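Local coordinates for Mll7089 protein (Mesorhizobium loti, PDB 2OZ8) that is of unconfirmed function but, as a putative member of the mandelate racemase family, probably binds magnesium and may act as a hydro-lyase, at residues R132-A137 with E312-E317; L270-Q275 with I291-G296; A302-A307 with G336-P341. All coordinates share one frame; numbering follows the deposited sequence. Where two conformers were deposited one is given.

Contact 1: R132-A137 with E312-E317; sequences RVKAYA and EVEWLE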
loop_
_atom_site.group_PDB
_atom_site.type_symbol
_atom_site.label_atom_id
_atom_site.label_comp_id
_atom_site.label_asym_id
_atom_site.label_seq_id
_atom_site.Cartn_x
_atom_site.Cartn_y
_atom_site.Cartn_z
ATOM N N ARG A 132 -36.116 4.832 -22.760
ATOM C CA ARG A 132 -36.395 3.526 -22.226
ATOM C C ARG A 132 -35.193 2.775 -21.705
ATOM O O ARG A 132 -34.049 3.038 -22.096
ATOM C CB ARG A 132 -37.148 2.674 -23.234
ATOM C CG ARG A 132 -36.287 2.034 -24.227
ATOM C CD ARG A 132 -37.073 1.298 -25.224
ATOM N NE ARG A 132 -36.157 0.702 -26.176
ATOM C CZ ARG A 132 -36.533 -0.178 -27.098
ATOM N NH1 ARG A 132 -37.825 -0.525 -27.175
ATOM N NH2 ARG A 132 -35.628 -0.692 -27.925
ATOM N N VAL A 133 -35.485 1.825 -20.822
ATOM C CA VAL A 133 -34.505 0.957 -20.207
ATOM C C VAL A 133 -35.058 -0.455 -20.063
ATOM O O VAL A 133 -36.234 -0.638 -19.839
ATOM C CB VAL A 133 -34.095 1.536 -18.838
ATOM C CG1 VAL A 133 -35.221 1.505 -17.843
ATOM C CG2 VAL A 133 -32.840 0.849 -18.346
ATOM N N LYS A 134 -34.221 -1.456 -20.207
ATOM C CA LYS A 134 -34.605 -2.841 -19.883
ATOM C C LYS A 134 -35.020 -3.025 -18.446
ATOM O O LYS A 134 -34.387 -2.496 -17.499
ATOM C CB LYS A 134 -33.426 -3.762 -20.128
ATOM C CG LYS A 134 -32.958 -3.720 -21.570
ATOM C CD LYS A 134 -31.938 -4.809 -21.841
ATOM C CE LYS A 134 -30.624 -4.201 -22.091
ATOM N NZ LYS A 134 -29.730 -5.263 -22.616
ATOM N N ALA A 135 -36.051 -3.831 -18.264
ATOM C CA ALA A 135 -36.552 -4.091 -16.938
ATOM C C ALA A 135 -36.380 -5.586 -16.680
ATOM O O ALA A 135 -36.540 -6.380 -17.582
ATOM C CB ALA A 135 -38.043 -3.657 -16.846
ATOM N N TYR A 136 -36.014 -5.973 -15.465
ATOM C CA TYR A 136 -35.923 -7.381 -15.168
ATOM C C TYR A 136 -36.959 -7.710 -14.125
ATOM O O TYR A 136 -37.389 -6.835 -13.389
ATOM C CB TYR A 136 -34.518 -7.807 -14.730
ATOM C CG TYR A 136 -33.995 -7.183 -13.464
ATOM C CD1 TYR A 136 -34.198 -7.801 -12.257
ATOM C CD2 TYR A 136 -33.243 -6.032 -13.486
ATOM C CE1 TYR A 136 -33.676 -7.286 -11.091
ATOM C CE2 TYR A 136 -32.692 -5.480 -12.311
ATOM C CZ TYR A 136 -32.926 -6.127 -11.121
ATOM O OH TYR A 136 -32.474 -5.666 -9.917
ATOM N N ALA A 137 -37.390 -8.959 -14.110
ATOM C CA ALA A 137 -38.472 -9.357 -13.250
ATOM C C ALA A 137 -37.850 -9.881 -11.964
ATOM O O ALA A 137 -37.010 -10.735 -12.022
ATOM C CB ALA A 137 -39.305 -10.443 -13.925
ATOM N N GLU A 312 -24.447 4.800 -17.967
ATOM C CA GLU A 312 -23.910 3.531 -17.447
ATOM C C GLU A 312 -24.952 2.584 -16.874
ATOM O O GLU A 312 -24.576 1.595 -16.216
ATOM C CB GLU A 312 -22.858 3.771 -16.371
ATOM C CG GLU A 312 -23.348 4.250 -15.072
ATOM C CD GLU A 312 -23.301 5.728 -14.954
ATOM O OE1 GLU A 312 -23.699 6.425 -15.896
ATOM O OE2 GLU A 312 -22.880 6.208 -13.907
ATOM N N VAL A 313 -26.247 2.899 -17.095
ATOM C CA VAL A 313 -27.342 2.066 -16.570
ATOM C C VAL A 313 -27.993 1.336 -17.713
ATOM O O VAL A 313 -28.419 1.969 -18.692
ATOM C CB VAL A 313 -28.446 2.886 -15.822
ATOM C CG1 VAL A 313 -29.544 1.971 -15.386
ATOM C CG2 VAL A 313 -27.882 3.680 -14.662
ATOM N N GLU A 314 -28.071 0.008 -17.589
ATOM C CA GLU A 314 -28.816 -0.789 -18.567
ATOM C C GLU A 314 -30.045 -1.517 -17.997
ATOM O O GLU A 314 -30.914 -1.941 -18.753
ATOM C CB GLU A 314 -27.840 -1.680 -19.402
ATOM C CG GLU A 314 -27.775 -3.164 -19.115
ATOM C CD GLU A 314 -27.009 -3.994 -20.197
ATOM O OE1 GLU A 314 -27.644 -4.472 -21.184
ATOM O OE2 GLU A 314 -25.779 -4.198 -20.039
ATOM N N TRP A 315 -30.141 -1.619 -16.662
ATOM C CA TRP A 315 -31.206 -2.411 -15.994
ATOM C C TRP A 315 -31.943 -1.709 -14.861
ATOM O O TRP A 315 -31.363 -1.019 -14.036
ATOM C CB TRP A 315 -30.696 -3.747 -15.472
ATOM C CG TRP A 315 -30.207 -4.693 -16.506
ATOM C CD1 TRP A 315 -28.907 -4.946 -16.841
ATOM C CD2 TRP A 315 -31.029 -5.590 -17.318
ATOM N NE1 TRP A 315 -28.865 -5.921 -17.849
ATOM C CE2 TRP A 315 -30.146 -6.329 -18.155
ATOM C CE3 TRP A 315 -32.417 -5.820 -17.418
ATOM C CZ2 TRP A 315 -30.613 -7.319 -19.078
ATOM C CZ3 TRP A 315 -32.890 -6.760 -18.370
ATOM C CH2 TRP A 315 -31.977 -7.512 -19.175
ATOM N N LEU A 316 -33.239 -1.912 -14.827
ATOM C CA LEU A 316 -34.101 -1.398 -13.769
ATOM C C LEU A 316 -34.923 -2.557 -13.165
ATOM O O LEU A 316 -35.471 -3.376 -13.895
ATOM C CB LEU A 316 -35.039 -0.290 -14.326
ATOM C CG LEU A 316 -36.168 0.122 -13.376
ATOM C CD1 LEU A 316 -36.592 1.516 -13.621
ATOM C CD2 LEU A 316 -37.379 -0.876 -13.570
ATOM N N GLU A 317 -34.986 -2.619 -11.845
ATOM C CA GLU A 317 -35.704 -3.674 -11.158
ATOM C C GLU A 317 -37.217 -3.443 -11.124
ATOM O O GLU A 317 -37.681 -2.351 -10.741
ATOM C CB GLU A 317 -35.171 -3.814 -9.720
ATOM C CG GLU A 317 -35.736 -5.022 -8.972
ATOM C CD GLU A 317 -35.155 -5.214 -7.634
ATOM O OE1 GLU A 317 -34.504 -4.272 -7.155
ATOM O OE2 GLU A 317 -35.345 -6.286 -7.034
HETATM O O HOH W 1 -31.256 -0.362 -21.165
#
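Glu317 OE2 is gripped twice, by a salt bridge from Lys165 NZ and a hydrogen bond with Ser138 OG, while OE1 takes the backbone N-H of Asn297. The carboxylate is thereby fixed beside Tyr136, whose ring plane is 19° from its own. CG of Tyr136 occupies the crowded position between backbone N and carbonyl carbon, and this turns the ring across the neighbouring strand. Glu317 CA then sits over one ring face as a CH-pi contact, 3.9 Å from the Tyr136 centroid, and Glu317 CB lies 3.3 Å from Tyr136 OH. Two backbone bonds tie the parallel strands here: Leu316 N donates to Lys134 O at 3.0 Å, and Tyr136 N to Leu316 O at 3.1 Å, both nearly along the C=O axes. The segments lie on the first and last parallel strands of the (beta/alpha)7-beta barrel of the enolase superfamily, so these bonds close the cylinder. Ala135 and Leu316 share one face of the sheet; Tyr136 and Glu317 share the other. Nearer the strand starts, Lys134 reaches over the indole of Trp315, its CB above the six-membered ring in a second CH-pi contact, 3.9 Å from the centroid. A bend at chi3 (-112°) carries the chain on to a salt bridge, Lys134 NZ to Glu314 OE1 at 2.7 Å, met nearly along the C-O axis. This carboxylate probably eases the repulsion between Lys134 NZ and nearby Lys192 NZ. Val133 CG1 rests on Leu316 CB at 4.0 Å, and water 1 donates to Glu314 O at 2.9 Å.

Contact 2: L270-Q275 with I291-G296; sequences LNVHGQ and IPISIG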
loop_
_atom_site.group_PDB
_atom_site.type_symbol
_atom_site.label_atom_id
_atom_site.label_comp_id
_atom_site.label_asym_id
_atom_site.label_seq_id
_atom_site.Cartn_x
_atom_site.Cartn_y
_atom_site.Cartn_z
ATOM N N LEU A 270 -22.571 -1.108 -9.336
ATOM C CA LEU A 270 -23.131 -0.446 -8.154
ATOM C C LEU A 270 -24.675 -0.444 -8.211
ATOM O O LEU A 270 -25.203 0.016 -9.221
ATOM C CB LEU A 270 -22.539 0.974 -7.975
ATOM C CG LEU A 270 -23.110 1.895 -6.855
ATOM C CD1 LEU A 270 -22.578 1.509 -5.512
ATOM C CD2 LEU A 270 -22.736 3.327 -7.118
ATOM N N ASN A 271 -25.399 -1.020 -7.223
ATOM C CA ASN A 271 -26.885 -0.895 -7.210
ATOM C C ASN A 271 -27.303 0.364 -6.457
ATOM O O ASN A 271 -26.703 0.727 -5.462
ATOM C CB ASN A 271 -27.586 -2.112 -6.595
ATOM C CG ASN A 271 -29.100 -2.196 -6.946
ATOM O OD1 ASN A 271 -29.969 -2.089 -6.040
ATOM N ND2 ASN A 271 -29.422 -2.443 -8.234
ATOM N N VAL A 272 -28.322 1.033 -6.952
ATOM C CA VAL A 272 -28.825 2.223 -6.282
ATOM C C VAL A 272 -30.332 2.198 -6.312
ATOM O O VAL A 272 -30.907 1.383 -7.005
ATOM C CB VAL A 272 -28.329 3.575 -6.925
ATOM C CG1 VAL A 272 -26.823 3.621 -7.001
ATOM C CG2 VAL A 272 -28.956 3.778 -8.304
ATOM N N HIS A 273 -30.947 3.127 -5.605
ATOM C CA HIS A 273 -32.407 3.268 -5.581
ATOM C C HIS A 273 -32.845 4.614 -6.112
ATOM O O HIS A 273 -32.329 5.036 -7.109
ATOM C CB HIS A 273 -32.968 2.922 -4.189
ATOM C CG HIS A 273 -32.942 1.451 -3.924
ATOM N ND1 HIS A 273 -33.960 0.606 -4.318
ATOM C CD2 HIS A 273 -31.982 0.656 -3.387
ATOM C CE1 HIS A 273 -33.644 -0.636 -4.006
ATOM N NE2 HIS A 273 -32.457 -0.635 -3.429
ATOM N N GLY A 274 -33.788 5.286 -5.460
ATOM C CA GLY A 274 -34.455 6.455 -6.026
ATOM C C GLY A 274 -34.144 7.808 -5.415
ATOM O O GLY A 274 -34.900 8.740 -5.636
ATOM N N GLN A 275 -33.028 7.942 -4.672
ATOM C CA GLN A 275 -32.650 9.234 -4.172
ATOM C C GLN A 275 -32.162 10.053 -5.337
ATOM O O GLN A 275 -30.966 10.100 -5.616
ATOM C CB GLN A 275 -31.570 9.130 -3.103
ATOM C CG GLN A 275 -31.987 8.346 -1.887
ATOM C CD GLN A 275 -31.880 6.842 -2.103
ATOM O OE1 GLN A 275 -31.526 6.362 -3.211
ATOM N NE2 GLN A 275 -32.212 6.085 -1.059
ATOM N N ILE A 291 -17.533 2.371 -13.881
ATOM C CA ILE A 291 -18.395 1.412 -13.152
ATOM C C ILE A 291 -19.844 1.539 -13.659
ATOM O O ILE A 291 -20.411 2.655 -13.684
ATOM C CB ILE A 291 -18.391 1.720 -11.624
ATOM C CG1 ILE A 291 -16.954 1.744 -11.065
ATOM C CG2 ILE A 291 -19.256 0.718 -10.834
ATOM C CD1 ILE A 291 -16.134 0.435 -11.377
ATOM N N PRO A 292 -20.453 0.429 -14.081
ATOM C CA PRO A 292 -21.888 0.497 -14.413
ATOM C C PRO A 292 -22.785 0.529 -13.175
ATOM O O PRO A 292 -22.339 0.205 -12.096
ATOM C CB PRO A 292 -22.118 -0.817 -15.188
ATOM C CG PRO A 292 -21.055 -1.769 -14.658
ATOM C CD PRO A 292 -19.879 -0.906 -14.284
ATOM N N ILE A 293 -24.065 0.822 -13.341
ATOM C CA ILE A 293 -24.987 1.022 -12.215
ATOM C C ILE A 293 -26.250 0.310 -12.559
ATOM O O ILE A 293 -26.646 0.314 -13.725
ATOM C CB ILE A 293 -25.298 2.549 -11.972
ATOM C CG1 ILE A 293 -24.114 3.218 -11.259
ATOM C CG2 ILE A 293 -26.615 2.788 -11.215
ATOM C CD1 ILE A 293 -24.289 4.726 -11.005
ATOM N N SER A 294 -26.868 -0.351 -11.568
ATOM C CA SER A 294 -28.231 -0.857 -11.783
ATOM C C SER A 294 -29.173 -0.127 -10.854
ATOM O O SER A 294 -28.792 0.255 -9.794
ATOM C CB SER A 294 -28.352 -2.368 -11.676
ATOM O OG SER A 294 -27.854 -2.768 -10.419
ATOM N N ILE A 295 -30.365 0.165 -11.338
ATOM C CA ILE A 295 -31.434 0.744 -10.531
ATOM C C ILE A 295 -32.348 -0.365 -9.951
ATOM O O ILE A 295 -32.937 -1.171 -10.700
ATOM C CB ILE A 295 -32.255 1.708 -11.390
ATOM C CG1 ILE A 295 -31.311 2.672 -12.165
ATOM C CG2 ILE A 295 -33.406 2.345 -10.565
ATOM C CD1 ILE A 295 -30.725 3.863 -11.463
ATOM N N GLY A 296 -32.394 -0.420 -8.626
ATOM C CA GLY A 296 -33.250 -1.311 -7.917
ATOM C C GLY A 296 -34.673 -0.749 -7.786
ATOM O O GLY A 296 -35.026 0.290 -8.409
HETATM O O HOH W 2 -31.294 -3.494 -10.097
#
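Asn271 leaves its strand with CG anti to the backbone N (chi1 -163°) and runs out alongside Ser294. Its CB lies 3.9 Å from Ser294 OG. Farther on, ND2 gives one N-H to Ser294 OG at 2.7 Å, the oxygen lying exactly in the amide plane, and the other to water 2 at 2.8 Å; OD1 packs 3.9 Å from Gly296 CA. Ser294 OG, set between backbone N and carbonyl carbon, also bonds Asn248 ND2, so a single hydroxyl connects three neighbouring strands. An alanine at Ser294 would remove that oxygen and probably leave both amides less firmly oriented. The backbones pair in parallel through four bonds, the straightest being Gly296 N to Val272 O at 2.8 Å (172°). A side chain on Gly296 would run into Asn271 OD1 and the His273 ring. The other face of the sheet is apolar: Val272 CG2 crosses obliquely to Ile295 CD1 at 3.6 Å and meets Ile293 CG2 at 3.9 Å, while Leu270, Val272 and Ile293 pack on helix 276-289. Strand 270-272, that helix and strand 293-295 form a beta-alpha-beta crossover, the repeating unit of a TIM barrel.

Contact 3: A302-A307 with G336-P341; sequences AGVHMA and GYAYAP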
loop_
_atom_site.group_PDB
_atom_site.type_symbol
_atom_site.label_atom_id
_atom_site.label_comp_id
_atom_site.label_asym_id
_atom_site.label_seq_id
_atom_site.Cartn_x
_atom_site.Cartn_y
_atom_site.Cartn_z
ATOM N N ALA A 302 -40.567 5.348 -10.156
ATOM C CA ALA A 302 -40.020 6.683 -10.319
ATOM C C ALA A 302 -38.564 6.704 -10.880
ATOM O O ALA A 302 -38.204 7.579 -11.709
ATOM C CB ALA A 302 -40.096 7.424 -8.978
ATOM N N GLY A 303 -37.730 5.750 -10.439
ATOM C CA GLY A 303 -36.328 5.724 -10.835
ATOM C C GLY A 303 -36.184 5.488 -12.318
ATOM O O GLY A 303 -35.072 5.481 -12.825
ATOM N N VAL A 304 -37.291 5.271 -13.034
ATOM C CA VAL A 304 -37.199 5.118 -14.488
ATOM C C VAL A 304 -36.435 6.287 -15.175
ATOM O O VAL A 304 -35.718 6.115 -16.162
ATOM C CB VAL A 304 -38.602 4.819 -15.158
ATOM C CG1 VAL A 304 -39.575 6.045 -15.109
ATOM C CG2 VAL A 304 -38.423 4.274 -16.577
ATOM N N HIS A 305 -36.548 7.467 -14.584
ATOM C CA HIS A 305 -36.015 8.668 -15.173
ATOM C C HIS A 305 -34.511 8.785 -15.055
ATOM O O HIS A 305 -33.867 9.236 -16.001
ATOM C CB HIS A 305 -36.716 9.861 -14.575
ATOM C CG HIS A 305 -38.169 9.903 -14.918
ATOM N ND1 HIS A 305 -38.636 10.466 -16.084
ATOM C CD2 HIS A 305 -39.255 9.433 -14.256
ATOM C CE1 HIS A 305 -39.949 10.332 -16.128
ATOM N NE2 HIS A 305 -40.347 9.719 -15.029
ATOM N N MET A 306 -33.956 8.399 -13.911
ATOM C CA MET A 306 -32.502 8.313 -13.756
ATOM C C MET A 306 -31.991 7.130 -14.553
ATOM O O MET A 306 -30.914 7.176 -15.091
ATOM C CB MET A 306 -32.082 8.215 -12.269
ATOM C CG MET A 306 -32.677 9.350 -11.389
ATOM S SD MET A 306 -34.350 9.133 -10.670
ATOM C CE MET A 306 -33.760 7.927 -9.494
ATOM N N ALA A 307 -32.772 6.056 -14.649
ATOM C CA ALA A 307 -32.273 4.872 -15.363
ATOM C C ALA A 307 -32.038 5.211 -16.803
ATOM O O ALA A 307 -31.000 4.857 -17.339
ATOM C CB ALA A 307 -33.217 3.653 -15.229
ATOM N N GLY A 336 -40.511 -6.196 -21.577
ATOM C CA GLY A 336 -39.242 -6.128 -20.882
ATOM C C GLY A 336 -38.510 -4.806 -20.985
ATOM O O GLY A 336 -37.310 -4.745 -20.656
ATOM N N TYR A 337 -39.202 -3.749 -21.439
ATOM C CA TYR A 337 -38.637 -2.401 -21.379
ATOM C C TYR A 337 -39.498 -1.467 -20.552
ATOM O O TYR A 337 -40.730 -1.458 -20.696
ATOM C CB TYR A 337 -38.484 -1.798 -22.756
ATOM C CG TYR A 337 -37.312 -2.308 -23.557
ATOM C CD1 TYR A 337 -36.054 -1.743 -23.402
ATOM C CD2 TYR A 337 -37.480 -3.309 -24.527
ATOM C CE1 TYR A 337 -34.987 -2.177 -24.137
ATOM C CE2 TYR A 337 -36.412 -3.757 -25.281
ATOM C CZ TYR A 337 -35.177 -3.177 -25.081
ATOM O OH TYR A 337 -34.103 -3.588 -25.822
ATOM N N ALA A 338 -38.853 -0.677 -19.695
ATOM C CA ALA A 338 -39.539 0.336 -18.930
ATOM C C ALA A 338 -39.398 1.641 -19.684
ATOM O O ALA A 338 -38.322 1.956 -20.234
ATOM C CB ALA A 338 -38.992 0.448 -17.490
ATOM N N TYR A 339 -40.493 2.390 -19.725
ATOM C CA TYR A 339 -40.535 3.610 -20.492
ATOM C C TYR A 339 -40.733 4.801 -19.612
ATOM O O TYR A 339 -41.706 4.870 -18.844
ATOM C CB TYR A 339 -41.675 3.538 -21.479
ATOM C CG TYR A 339 -41.401 2.596 -22.631
ATOM C CD1 TYR A 339 -40.793 3.063 -23.798
ATOM C CD2 TYR A 339 -41.725 1.242 -22.548
ATOM C CE1 TYR A 339 -40.509 2.213 -24.842
ATOM C CE2 TYR A 339 -41.463 0.401 -23.594
ATOM C CZ TYR A 339 -40.885 0.891 -24.748
ATOM O OH TYR A 339 -40.618 0.051 -25.798
ATOM N N ALA A 340 -39.815 5.745 -19.710
ATOM C CA ALA A 340 -40.000 7.016 -19.040
ATOM C C ALA A 340 -40.980 7.831 -19.879
ATOM O O ALA A 340 -40.699 8.120 -21.055
ATOM C CB ALA A 340 -38.692 7.737 -18.902
ATOM N N PRO A 341 -42.134 8.200 -19.290
ATOM C CA PRO A 341 -43.239 8.851 -20.003
ATOM C C PRO A 341 -42.951 10.273 -20.434
ATOM O O PRO A 341 -42.062 10.932 -19.874
ATOM C CB PRO A 341 -44.368 8.867 -18.974
ATOM C CG PRO A 341 -43.723 8.730 -17.674
ATOM C CD PRO A 341 -42.423 8.027 -17.854
#
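Val304 holds CG1 between backbone N and carbonyl carbon (chi1 69°), which leaves CG2 anti to the N and aimed at the strand 337-339. In the next residue, His305, CG stands anti to the carbonyl carbon (chi1 -65°) and chi2 of -86° turns the ring toward Ala340 and Pro341, just past the end of strand 337-339. Val304 CG2 makes the closest approach of the contact: it touches Ala338 CB at 4.0 Å and the peptide between Tyr339 and Ala340, coming within 3.7 Å of Ala340 N. Ala338 and Ala340 both direct their methyls at the helix, with Tyr339 between them pointing away, so two small residues let the helix start come close. The helix 304-309 links the last two parallel strands of the barrel, and the strand 337-339 lies antiparallel to the first, beside the closure of the cylinder. Val304 therefore packs where the barrel is joined by the chain that follows it; Ile331 touches both Val304 and Pro341. Farther along, the side chains of His305 and Pro341 cross at about a right angle, with His305 CE1 3.8 Å from Pro341 CD and His305 ND1 3.9 Å from Ala340 CB. No hydrogen bond crosses between 302-307 and 336-341; the polar atoms of the imidazole are used elsewhere. ND1 is bonded to the backbone N of His123 and NE2 to the carbonyl oxygen of His346, a pairing consistent with a neutral ring protonated at NE2. Ala302 O lies in the plane of the imidazole at its edge, and the ring of His123 meets that imidazole.

In the fold
All three contacts belong to the barrel and its close surroundings. Contact 2 joins the sixth and seventh parallel strands, and contact 1 the eighth with the first; their centres are about 10 Å apart, and strands 293-295 and 313-318 pair directly, making one continuous sheet. Along the chain contact 2 is nested within the loop closed by contact 1, while contacts 1 and 3 alternate their segments. Contact 3 centres about 8 Å from contact 1, where strand 337-339 pairs antiparallel with 132-138, and about 13 Å from contact 2, which it meets through Ala307 against Ile295. Contact 2 is a local step of the barrel, contact 1 closes it between strands far apart in sequence, and a later strand is laid along that seam.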